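Local coordinates for protein cytidine deaminase (Burkholderia pseudomallei, PDB 3DMO) that probably deaminates cytidine and 2'-deoxycytidine hydrolytically to uridine and 2'-deoxyuridine with a zinc cofactor, salvaging pyrimidines for UMP synthesis, at residues L14-R22 with A81-T89. Residues are numbered along the deposited sequence; the frame is centred on the assembly and turned at random.
Sequences LIEAAKAAR and AAIAVVGET
Ala84 sits under the first turn of segment 14-22, its CB 3.6 Å from Leu14 O and 4.0 Å from Ala18 CB, in the three-layer alpha/beta/alpha sandwich of the cytidine deaminase fold. Helix 11-22 packs on the middle strand of the mixed sheet, 80-87. The segment axes approach to 7.3 Å and cross at -51°, a spacing that small residues such as Ala18 and Ala84 permit. Leu14 reaches along the strand with CD1, which meets the CB atoms of Ala82 and Ala84 and lies 3.5 Å from Ala84 N.

Val86, the next strand residue to face the helix, has a chi1 of 61° that sets CG1 between its backbone N and carbonyl carbon; that methyl nestles against the helix backbone, 3.5 Å from Ala18 O, and against Ala18 CB. The extended Lys19 chain passes Val86 at about a right angle, touching its CG1 with CG.

Arg22 stretches out from CG to NE, carrying CD past Val86 O and bringing its guanidinium obliquely up to Gly87 CA and Glu88 CB. Arg22 NH2 and Glu88 OE2 stand 4.4 Å apart, beyond salt-bridge distance, with OE2 well out of the guanidinium plane, so that only the charges attract. Two waters link them: water 1, in the guanidinium plane, accepts from Glu88 N at 2.8 Å and water 2 donates to Glu88 OE2 at 2.6 Å, each also accepting weakly from Arg22 NH2.

Beyond the strand, Ile83 points away from the helix, its side chain close to Glu63, the predicted proton donor; the strand thus lies between helix 11-22 and the catalytic region. Strands 34-40 and 112-116 flank it, Leu14 touching Ala37 and Ile15 touching Val114. A hydrogen bond from Arg22 NE to Lys33 O helps to place the guanidinium.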
ATOM      1  N   LEU A  14     -11.926 -23.548 -12.071  1.00 25.54           N
ATOM      2  CA  LEU A  14     -11.372 -22.253 -11.640  1.00 24.91           C
ATOM      3  C   LEU A  14     -10.394 -22.442 -10.470  1.00 24.05           C
ATOM      4  O   LEU A  14      -9.357 -21.778 -10.402  1.00 23.28           O
ATOM      5  CB  LEU A  14     -12.487 -21.284 -11.231  1.00 25.03           C
ATOM      6  CG  LEU A  14     -12.595 -19.864 -11.810  1.00 26.81           C
ATOM      7  CD1 LEU A  14     -13.081 -18.877 -10.754  1.00 25.54           C
ATOM      8  CD2 LEU A  14     -11.338 -19.329 -12.505  1.00 26.28           C
ATOM      9  N   ILE A  15     -10.726 -23.353  -9.560  1.00 23.35           N
ATOM     10  CA  ILE A  15      -9.842 -23.674  -8.433  1.00 23.11           C
ATOM     11  C   ILE A  15      -8.537 -24.296  -8.933  1.00 23.33           C
ATOM     12  O   ILE A  15      -7.450 -23.945  -8.461  1.00 23.05           O
ATOM     13  CB  ILE A  15     -10.540 -24.595  -7.405  1.00 23.00           C
ATOM     14  CG1 ILE A  15     -11.542 -23.787  -6.568  1.00 22.59           C
ATOM     15  CG2 ILE A  15      -9.510 -25.291  -6.500  1.00 22.62           C
ATOM     16  CD1 ILE A  15     -12.615 -24.638  -5.858  1.00 23.02           C
ATOM     17  N   GLU A  16      -8.638 -25.206  -9.898  1.00 23.65           N
ATOM     18  CA  GLU A  16      -7.444 -25.816 -10.487  1.00 24.29           C
ATOM     19  C   GLU A  16      -6.527 -24.777 -11.139  1.00 23.46           C
ATOM     20  O   GLU A  16      -5.304 -24.887 -11.068  1.00 23.28           O
ATOM     21  CB  GLU A  16      -7.804 -26.936 -11.480  1.00 25.09           C
ATOM     22  CG  GLU A  16      -8.272 -28.248 -10.818  1.00 29.17           C
ATOM     23  CD  GLU A  16      -7.306 -28.762  -9.734  1.00 34.56           C
ATOM     24  OE1 GLU A  16      -6.103 -28.958 -10.037  1.00 37.72           O
ATOM     25  OE2 GLU A  16      -7.750 -28.964  -8.575  1.00 37.08           O
ATOM     26  N   ALA A  17      -7.121 -23.763 -11.763  1.00 23.17           N
ATOM     27  CA  ALA A  17      -6.347 -22.662 -12.345  1.00 22.54           C
ATOM     28  C   ALA A  17      -5.688 -21.791 -11.258  1.00 22.03           C
ATOM     29  O   ALA A  17      -4.547 -21.359 -11.413  1.00 21.73           O
ATOM     30  CB  ALA A  17      -7.222 -21.827 -13.280  1.00 22.34           C
ATOM     31  N   ALA A  18      -6.399 -21.562 -10.155  1.00 21.53           N
ATOM     32  CA  ALA A  18      -5.851 -20.807  -9.023  1.00 21.59           C
ATOM     33  C   ALA A  18      -4.655 -21.532  -8.392  1.00 21.48           C
ATOM     34  O   ALA A  18      -3.668 -20.903  -8.011  1.00 21.03           O
ATOM     35  CB  ALA A  18      -6.930 -20.541  -7.988  1.00 21.53           C
ATOM     36  N   LYS A  19      -4.739 -22.855  -8.299  1.00 21.11           N
ATOM     37  CA  LYS A  19      -3.620 -23.659  -7.784  1.00 21.31           C
ATOM     38  C   LYS A  19      -2.417 -23.628  -8.729  1.00 21.20           C
ATOM     39  O   LYS A  19      -1.276 -23.587  -8.278  1.00 21.28           O
ATOM     40  CB  LYS A  19      -4.062 -25.101  -7.513  1.00 21.25           C
ATOM     41  CG  LYS A  19      -5.060 -25.239  -6.390  1.00 21.11           C
ATOM     42  CD  LYS A  19      -5.481 -26.696  -6.164  1.00 21.91           C
ATOM     43  CE  LYS A  19      -6.329 -26.792  -4.908  1.00 24.44           C
ATOM     44  NZ  LYS A  19      -6.757 -28.185  -4.609  1.00 26.36           N
ATOM     45  N   ALA A  20      -2.667 -23.640 -10.039  1.00 21.20           N
ATOM     46  CA  ALA A  20      -1.589 -23.505 -11.016  1.00 21.46           C
ATOM     47  C   ALA A  20      -0.927 -22.127 -10.922  1.00 21.47           C
ATOM     48  O   ALA A  20       0.297 -22.027 -11.028  1.00 22.03           O
ATOM     49  CB  ALA A  20      -2.093 -23.780 -12.444  1.00 21.83           C
ATOM     50  N   ALA A  21      -1.742 -21.085 -10.715  1.00 20.75           N
ATOM     51  CA  ALA A  21      -1.268 -19.710 -10.492  1.00 20.34           C
ATOM     52  C   ALA A  21      -0.360 -19.628  -9.264  1.00 19.56           C
ATOM     53  O   ALA A  21       0.723 -19.043  -9.319  1.00 20.25           O
ATOM     54  CB  ALA A  21      -2.452 -18.764 -10.339  1.00 19.88           C
ATOM     55  N   ARG A  22      -0.812 -20.249  -8.174  1.00 19.72           N
ATOM     56  CA  ARG A  22      -0.104 -20.269  -6.895  1.00 19.75           C
ATOM     57  C   ARG A  22       1.330 -20.763  -7.029  1.00 20.62           C
ATOM     58  O   ARG A  22       2.217 -20.260  -6.350  1.00 21.08           O
ATOM     59  CB  ARG A  22      -0.876 -21.119  -5.872  1.00 19.46           C
ATOM     60  CG  ARG A  22      -0.196 -21.261  -4.518  1.00 19.52           C
ATOM     61  CD  ARG A  22      -1.091 -21.970  -3.504  1.00 18.89           C
ATOM     62  NE  ARG A  22      -0.347 -22.315  -2.290  1.00 20.41           N
ATOM     63  CZ  ARG A  22       0.367 -23.429  -2.128  1.00 21.56           C
ATOM     64  NH1 ARG A  22       0.433 -24.334  -3.094  1.00 21.80           N
ATOM     65  NH2 ARG A  22       1.018 -23.643  -0.989  1.00 22.66           N
ATOM     66  N   ALA A  81     -16.597 -12.412 -14.099  1.00 20.36           N
ATOM     67  CA  ALA A  81     -17.625 -13.357 -13.673  1.00 20.58           C
ATOM     68  C   ALA A  81     -17.331 -13.951 -12.294  1.00 20.12           C
ATOM     69  O   ALA A  81     -18.222 -14.053 -11.448  1.00 20.75           O
ATOM     70  CB  ALA A  81     -17.758 -14.469 -14.697  1.00 20.69           C
ATOM     71  N   ALA A  82     -16.081 -14.351 -12.077  1.00 19.55           N
ATOM     72  CA  ALA A  82     -15.690 -15.050 -10.850  1.00 18.86           C
ATOM     73  C   ALA A  82     -14.191 -14.974 -10.621  1.00 18.86           C
ATOM     74  O   ALA A  82     -13.401 -14.864 -11.578  1.00 18.88           O
ATOM     75  CB  ALA A  82     -16.125 -16.525 -10.906  1.00 18.81           C
ATOM     76  N   ILE A  83     -13.807 -15.066  -9.349  1.00 18.24           N
ATOM     77  CA  ILE A  83     -12.410 -15.216  -8.955  1.00 18.24           C
ATOM     78  C   ILE A  83     -12.286 -16.357  -7.939  1.00 17.98           C
ATOM     79  O   ILE A  83     -13.105 -16.464  -7.029  1.00 18.56           O
ATOM     80  CB  ILE A  83     -11.819 -13.875  -8.408  1.00 18.43           C
ATOM     81  CG1 ILE A  83     -10.293 -13.961  -8.246  1.00 18.61           C
ATOM     82  CG2 ILE A  83     -12.536 -13.419  -7.139  1.00 19.13           C
ATOM     83  CD1 ILE A  83      -9.638 -12.608  -7.938  1.00 18.80           C
ATOM     84  N   ALA A  84     -11.311 -17.246  -8.146  1.00 17.75           N
ATOM     85  CA  ALA A  84     -10.963 -18.282  -7.157  1.00 16.93           C
ATOM     86  C   ALA A  84      -9.658 -17.900  -6.478  1.00 17.19           C
ATOM     87  O   ALA A  84      -8.752 -17.392  -7.134  1.00 17.26           O
ATOM     88  CB  ALA A  84     -10.819 -19.657  -7.830  1.00 16.94           C
ATOM     89  N   VAL A  85      -9.565 -18.126  -5.165  1.00 17.35           N
ATOM     90  CA  VAL A  85      -8.350 -17.816  -4.395  1.00 17.12           C
ATOM     91  C   VAL A  85      -7.987 -19.056  -3.563  1.00 17.27           C
ATOM     92  O   VAL A  85      -8.871 -19.682  -2.959  1.00 16.78           O
ATOM     93  CB  VAL A  85      -8.554 -16.587  -3.455  1.00 17.03           C
ATOM     94  CG1 VAL A  85      -7.200 -16.055  -2.927  1.00 17.00           C
ATOM     95  CG2 VAL A  85      -9.324 -15.479  -4.168  1.00 17.76           C
ATOM     96  N   VAL A  86      -6.697 -19.405  -3.526  1.00 17.46           N
ATOM     97  CA  VAL A  86      -6.243 -20.610  -2.812  1.00 18.06           C
ATOM     98  C   VAL A  86      -4.930 -20.359  -2.055  1.00 18.53           C
ATOM     99  O   VAL A  86      -4.024 -19.703  -2.564  1.00 18.01           O
ATOM    100  CB  VAL A  86      -6.123 -21.845  -3.772  1.00 18.05           C
ATOM    101  CG1 VAL A  86      -5.106 -21.603  -4.900  1.00 18.40           C
ATOM    102  CG2 VAL A  86      -5.776 -23.101  -2.996  1.00 18.63           C
ATOM    103  N   GLY A  87      -4.847 -20.883  -0.834  1.00 19.16           N
ATOM    104  CA  GLY A  87      -3.595 -20.905  -0.082  1.00 20.41           C
ATOM    105  C   GLY A  87      -3.559 -22.110   0.841  1.00 21.35           C
ATOM    106  O   GLY A  87      -4.540 -22.846   0.946  1.00 21.25           O
ATOM    107  N   GLU A  88      -2.426 -22.303   1.515  1.00 22.31           N
ATOM    108  CA  GLU A  88      -2.246 -23.404   2.459  1.00 23.63           C
ATOM    109  C   GLU A  88      -2.791 -22.993   3.836  1.00 23.36           C
ATOM    110  O   GLU A  88      -2.037 -22.695   4.772  1.00 23.80           O
ATOM    111  CB  GLU A  88      -0.764 -23.801   2.535  1.00 24.29           C
ATOM    112  CG  GLU A  88      -0.479 -25.056   3.360  1.00 28.28           C
ATOM    113  CD  GLU A  88      -1.014 -26.318   2.709  1.00 33.48           C
ATOM    114  OE1 GLU A  88      -2.024 -26.870   3.214  1.00 35.28           O
ATOM    115  OE2 GLU A  88      -0.426 -26.755   1.687  1.00 35.91           O
ATOM    116  N   THR A  89      -4.114 -22.987   3.948  1.00 22.69           N
ATOM    117  CA  THR A  89      -4.788 -22.540   5.161  1.00 21.87           C
ATOM    118  C   THR A  89      -5.699 -23.636   5.707  1.00 21.58           C
ATOM    119  O   THR A  89      -6.044 -24.582   4.992  1.00 20.75           O
ATOM    120  CB  THR A  89      -5.615 -21.249   4.904  1.00 22.19           C
ATOM    121  OG1 THR A  89      -6.404 -21.415   3.719  1.00 21.20           O
ATOM    122  CG2 THR A  89      -4.695 -20.044   4.709  1.00 21.92           C
TER
HETATM  123  O   HOH W   1       0.086 -21.107   1.018  1.00 34.71           O
HETATM  124  O   HOH W   2       1.881 -25.677   1.028  1.00 45.42           O